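Side-chain contacts in transcription factor MBP1 (Magnaporthe oryzae, PDB 4UX5), which probably acts as a DNA-binding transcription activator for RNA polymerase II genes, gripping DNA through its N-terminal winged helix-turn-helix domain: residues T89-P92 / L93-E97; R65-E68 / R69-K73. One frame throughout, in Å; residues are numbered along the deposited sequence.

Contact 1 (T89-P92 / L93-E97); sequences TWIP and LEAGE. With nucleotides of chain C.
Pro92 is the N-cap residue where strand 88-91 gives way to helix 93-102, and its carbonyl and ring meet the first turn of that helix. Gly96 N donates to Pro92 O at 2.9 Å from within the carbonyl plane, with an N-H...O angle of 147°. A second, weak bond reaches the same oxygen from Ala95 N. On the apolar side of the joint, Pro92 CG sits 3.9 Å from the methyl CB of Ala95, while Ile91 reaches Ala95 CB with its CD1 end at 4.0 Å. That terminal methyl also presses on the helix backbone, 3.7 Å from Gly96 N. It gets there because CG1 is held between the backbone N and the carbonyl carbon (chi1 57°) and the chain then runs on extended. Glu94 folds back to the CB corner of the proline ring, not over a face: its chain bends at chi2 (-88°) and brings OE2 to 3.7 Å from Pro92 CB, a contact with carbon and not a polar bond. Outside the turn, Leu93 leans on Phe113 of helix 110-114. At the far end of the strand, Thr89 turns its hydroxyl to the DNA, where OG1 donates to OP1 of DG10 of chain C at 2.8 Å; its backbone N is bonded to Thr50 OG1. A strand-to-helix junction with proline at the N-cap, its strand touching a DNA phosphate, thus forms part of this winged helix-turn-helix domain of the KilA-N family.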
loop_
_atom_site.group_PDB
_atom_site.type_symbol
_atom_site.label_atom_id
_atom_site.label_comp_id
_atom_site.label_asym_id
_atom_site.label_seq_id
_atom_site.Cartn_x
_atom_site.Cartn_y
_atom_site.Cartn_z
ATOM N N THR A 89 -6.502 6.886 2.417
ATOM C CA THR A 89 -7.503 6.266 1.560
ATOM C C THR A 89 -8.304 7.334 0.829
ATOM O O THR A 89 -8.973 8.155 1.454
ATOM C CB THR A 89 -8.456 5.372 2.366
ATOM O OG1 THR A 89 -7.691 4.467 3.172
ATOM C CG2 THR A 89 -9.360 4.581 1.435
ATOM N N TRP A 90 -8.231 7.321 -0.497
ATOM C CA TRP A 90 -8.880 8.346 -1.305
ATOM C C TRP A 90 -10.199 7.868 -1.907
ATOM O O TRP A 90 -10.304 6.739 -2.388
ATOM C CB TRP A 90 -7.936 8.814 -2.410
ATOM C CG TRP A 90 -6.744 9.557 -1.888
ATOM C CD1 TRP A 90 -5.647 9.022 -1.280
ATOM C CD2 TRP A 90 -6.531 10.973 -1.927
ATOM N NE1 TRP A 90 -4.764 10.016 -0.937
ATOM C CE2 TRP A 90 -5.282 11.224 -1.326
ATOM C CE3 TRP A 90 -7.273 12.053 -2.414
ATOM C CZ2 TRP A 90 -4.759 12.509 -1.198
ATOM C CZ3 TRP A 90 -6.752 13.329 -2.288
ATOM C CH2 TRP A 90 -5.505 13.545 -1.684
ATOM N N ILE A 91 -11.202 8.742 -1.868
ATOM C CA ILE A 91 -12.536 8.437 -2.378
ATOM C C ILE A 91 -13.093 9.631 -3.155
ATOM O O ILE A 91 -12.638 10.758 -2.962
ATOM C CB ILE A 91 -13.508 8.067 -1.232
ATOM C CG1 ILE A 91 -13.589 9.196 -0.202
ATOM C CG2 ILE A 91 -13.093 6.765 -0.573
ATOM C CD1 ILE A 91 -14.511 8.890 0.961
ATOM N N PRO A 92 -14.070 9.387 -4.049
ATOM C CA PRO A 92 -14.722 10.486 -4.773
ATOM C C PRO A 92 -15.326 11.531 -3.836
ATOM O O PRO A 92 -15.657 11.217 -2.692
ATOM C CB PRO A 92 -15.815 9.778 -5.588
ATOM C CG PRO A 92 -15.928 8.402 -4.994
ATOM C CD PRO A 92 -14.565 8.076 -4.496
ATOM N N LEU A 93 -15.463 12.758 -4.329
ATOM C CA LEU A 93 -15.834 13.900 -3.495
ATOM C C LEU A 93 -17.195 13.743 -2.821
ATOM O O LEU A 93 -17.356 14.104 -1.657
ATOM C CB LEU A 93 -15.817 15.185 -4.326
ATOM C CG LEU A 93 -16.020 16.484 -3.546
ATOM C CD1 LEU A 93 -14.979 16.617 -2.449
ATOM C CD2 LEU A 93 -15.976 17.689 -4.474
ATOM N N GLU A 94 -18.169 13.208 -3.552
ATOM C CA GLU A 94 -19.512 13.031 -3.008
ATOM C C GLU A 94 -19.522 11.978 -1.904
ATOM O O GLU A 94 -20.320 12.051 -0.969
ATOM C CB GLU A 94 -20.505 12.650 -4.111
ATOM C CG GLU A 94 -20.274 11.283 -4.743
ATOM C CD GLU A 94 -19.315 11.326 -5.916
ATOM O OE1 GLU A 94 -18.614 12.348 -6.082
ATOM O OE2 GLU A 94 -19.271 10.337 -6.680
ATOM N N ALA A 95 -18.629 11.000 -2.018
ATOM C CA ALA A 95 -18.476 9.985 -0.988
ATOM C C ALA A 95 -17.785 10.595 0.222
ATOM O O ALA A 95 -18.061 10.226 1.362
ATOM C CB ALA A 95 -17.690 8.797 -1.514
ATOM N N GLY A 96 -16.882 11.537 -0.038
ATOM C CA GLY A 96 -16.202 12.258 1.021
ATOM C C GLY A 96 -17.155 13.158 1.783
ATOM O O GLY A 96 -17.097 13.242 3.010
ATOM N N GLU A 97 -18.036 13.835 1.051
ATOM C CA GLU A 97 -19.047 14.688 1.665
ATOM C C GLU A 97 -19.997 13.860 2.520
ATOM O O GLU A 97 -20.379 14.272 3.614
ATOM C CB GLU A 97 -19.826 15.459 0.599
ATOM C CG GLU A 97 -21.001 16.254 1.144
ATOM C CD GLU A 97 -21.584 17.216 0.125
ATOM O OE1 GLU A 97 -20.999 17.348 -0.971
ATOM O OE2 GLU A 97 -22.625 17.841 0.421
ATOM P P DG C 10 -4.892 4.673 6.093
ATOM O OP1 DG C 10 -6.102 5.140 5.376
ATOM O OP2 DG C 10 -4.785 4.833 7.560
ATOM O "O5'" DG C 10 -4.686 3.135 5.715
ATOM C "C5'" DG C 10 -4.612 2.749 4.347
ATOM C "C4'" DG C 10 -3.809 1.469 4.181
ATOM O "O4'" DG C 10 -2.551 1.580 4.902
ATOM C "C3'" DG C 10 -4.484 0.205 4.708
ATOM O "O3'" DG C 10 -4.197 -0.877 3.846
ATOM C "C2'" DG C 10 -3.828 0.016 6.070
ATOM C "C1'" DG C 10 -2.414 0.483 5.778
ATOM N N9 DG C 10 -1.693 0.923 6.964
ATOM C C8 DG C 10 -2.124 1.826 7.904
ATOM N N7 DG C 10 -1.264 2.025 8.865
ATOM C C5 DG C 10 -0.196 1.199 8.541
ATOM C C6 DG C 10 1.030 0.992 9.214
ATOM O O6 DG C 10 1.425 1.514 10.266
ATOM N N1 DG C 10 1.835 0.069 8.547
ATOM C C2 DG C 10 1.497 -0.569 7.377
ATOM N N2 DG C 10 2.402 -1.425 6.883
ATOM N N3 DG C 10 0.350 -0.381 6.735
ATOM C C4 DG C 10 -0.445 0.513 7.373
#

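Contact 2 (R65-E68 / R69-K73); sequences RILE and REVQK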
loop_
_atom_site.group_PDB
_atom_site.type_symbol
_atom_site.label_atom_id
_atom_site.label_comp_id
_atom_site.label_asym_id
_atom_site.label_seq_id
_atom_site.Cartn_x
_atom_site.Cartn_y
_atom_site.Cartn_z
ATOM N N ARG A 65 -10.915 0.852 11.565
ATOM C CA ARG A 65 -12.143 0.067 11.495
ATOM C C ARG A 65 -13.146 0.681 10.522
ATOM O O ARG A 65 -13.771 -0.027 9.733
ATOM C CB ARG A 65 -12.778 -0.063 12.881
ATOM C CG ARG A 65 -14.086 -0.838 12.881
ATOM C CD ARG A 65 -14.885 -0.590 14.149
ATOM N NE ARG A 65 -16.213 -1.191 14.075
ATOM C CZ ARG A 65 -17.176 -0.994 14.969
ATOM N NH1 ARG A 65 -16.963 -0.206 16.014
ATOM N NH2 ARG A 65 -18.355 -1.583 14.819
ATOM N N ILE A 66 -13.292 2.003 10.583
ATOM C CA ILE A 66 -14.229 2.714 9.719
ATOM C C ILE A 66 -13.819 2.612 8.252
ATOM O O ILE A 66 -14.657 2.379 7.380
ATOM C CB ILE A 66 -14.339 4.200 10.112
ATOM C CG1 ILE A 66 -14.841 4.332 11.551
ATOM C CG2 ILE A 66 -15.265 4.938 9.158
ATOM C CD1 ILE A 66 -14.970 5.762 12.022
ATOM N N LEU A 67 -12.528 2.781 7.986
ATOM C CA LEU A 67 -12.012 2.694 6.625
ATOM C C LEU A 67 -12.201 1.295 6.049
ATOM O O LEU A 67 -12.575 1.140 4.888
ATOM C CB LEU A 67 -10.533 3.083 6.584
ATOM C CG LEU A 67 -10.228 4.570 6.770
ATOM C CD1 LEU A 67 -8.777 4.770 7.176
ATOM C CD2 LEU A 67 -10.546 5.347 5.503
ATOM N N GLU A 68 -11.956 0.281 6.872
ATOM C CA GLU A 68 -12.025 -1.105 6.424
ATOM C C GLU A 68 -13.455 -1.616 6.264
ATOM O O GLU A 68 -13.773 -2.294 5.286
ATOM C CB GLU A 68 -11.267 -2.012 7.397
ATOM C CG GLU A 68 -9.758 -1.951 7.250
ATOM C CD GLU A 68 -9.036 -2.789 8.288
ATOM O OE1 GLU A 68 -9.526 -2.865 9.435
ATOM O OE2 GLU A 68 -7.976 -3.363 7.958
ATOM N N ARG A 69 -14.313 -1.287 7.225
ATOM C CA ARG A 69 -15.653 -1.861 7.277
ATOM C C ARG A 69 -16.687 -1.068 6.484
ATOM O O ARG A 69 -17.785 -1.560 6.224
ATOM C CB ARG A 69 -16.112 -1.990 8.732
ATOM C CG ARG A 69 -15.447 -3.129 9.489
ATOM C CD ARG A 69 -16.002 -3.274 10.896
ATOM N NE ARG A 69 -15.878 -4.644 11.387
ATOM C CZ ARG A 69 -14.779 -5.147 11.940
ATOM N NH1 ARG A 69 -13.697 -4.393 12.077
ATOM N NH2 ARG A 69 -14.760 -6.406 12.355
ATOM N N GLU A 70 -16.339 0.155 6.097
ATOM C CA GLU A 70 -17.300 1.040 5.444
ATOM C C GLU A 70 -16.749 1.669 4.168
ATOM O O GLU A 70 -17.290 1.465 3.080
ATOM C CB GLU A 70 -17.740 2.140 6.414
ATOM C CG GLU A 70 -18.369 1.619 7.696
ATOM C CD GLU A 70 -18.528 2.695 8.749
ATOM O OE1 GLU A 70 -18.388 3.889 8.409
ATOM O OE2 GLU A 70 -18.785 2.346 9.920
ATOM N N VAL A 71 -15.672 2.434 4.312
ATOM C CA VAL A 71 -15.107 3.193 3.202
ATOM C C VAL A 71 -14.569 2.297 2.083
ATOM O O VAL A 71 -14.792 2.571 0.904
ATOM C CB VAL A 71 -13.978 4.123 3.691
ATOM C CG1 VAL A 71 -13.444 4.961 2.542
ATOM C CG2 VAL A 71 -14.480 5.016 4.814
ATOM N N GLN A 72 -13.876 1.223 2.453
ATOM C CA GLN A 72 -13.269 0.329 1.466
ATOM C C GLN A 72 -14.297 -0.465 0.664
ATOM O O GLN A 72 -13.965 -1.046 -0.369
ATOM C CB GLN A 72 -12.299 -0.642 2.145
ATOM C CG GLN A 72 -10.935 -0.050 2.462
ATOM C CD GLN A 72 -10.011 -1.046 3.133
ATOM O OE1 GLN A 72 -10.336 -2.228 3.253
ATOM N NE2 GLN A 72 -8.851 -0.576 3.578
ATOM N N LYS A 73 -15.540 -0.489 1.134
ATOM C CA LYS A 73 -16.588 -1.253 0.464
ATOM C C LYS A 73 -17.188 -0.484 -0.709
ATOM O O LYS A 73 -18.135 -0.947 -1.344
ATOM C CB LYS A 73 -17.684 -1.642 1.458
ATOM C CG LYS A 73 -17.220 -2.639 2.504
ATOM C CD LYS A 73 -16.650 -3.891 1.849
ATOM C CE LYS A 73 -16.061 -4.840 2.880
ATOM N NZ LYS A 73 -15.487 -6.059 2.246
#
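Arg65 and Arg69, one turn apart on helix 60-71, cross at a slant, the CD of Arg69 meeting the CG of Arg65. Arg65 has CG anti to its own N (chi1 178°) and stays extended to NE, whereas the chain of Arg69 starts anti to the carbonyl carbon. Arg69 CD therefore arrives at the edge of the Arg65 guanidinium, in its plane, and 3.7 Å from Arg65 CG; Arg69 NH1 approaches the same CG equally closely. The two guanidinium planes stand 82° apart, and the Arg65 and Arg69 NE atoms come within 4.4 Å. Ile66 crosses Glu70 at an angle, its CG2 branch 3.4 Å from Glu70 OE1. Leu67 and Val71 instead run side by side, with Leu67 CD2 4.0 Å from Val71 CG2. Glu68 and Gln72 also point the same way, their carboxylate and amide planes steeply inclined to each other and Glu68 CG lying 4.0 Å from Gln72 NE2; that nitrogen is hydrogen-bonded to a DNA phosphate.

In the backbone, the helix widens into a pi-type turn. Val71 N bonds to Ile66 O, five residues back, at 3.2 Å and 167°, and Gln72 N bonds likewise to Leu67 O at 2.8 Å. Ile66 and Leu67 rest on Leu53 of helix 49-55, while Leu67 and Val71 face strand 88-91, so this part of helix 60-71 packs on both elements.

Contact 2 comes first along the chain, in the later part of helix 60-71, before contact 1 joins strand 88-91 to helix 93-102. Their centres lie about 12 Å apart, and both fall in the KilA-N region. They meet directly: Ile91 CG2 packs 3.6 Å from Val71 CG1, and Thr89 CB lies 3.8 Å from Leu67 CD2. The strand of contact 1, central in the small antiparallel sheet with 47-48 and 77-79, therefore lies against the part of the helix that holds contact 2. Each contact also reaches the DNA backbone, through Thr89 and Gln72, so that two elements in direct contact both meet DNA phosphates within one domain.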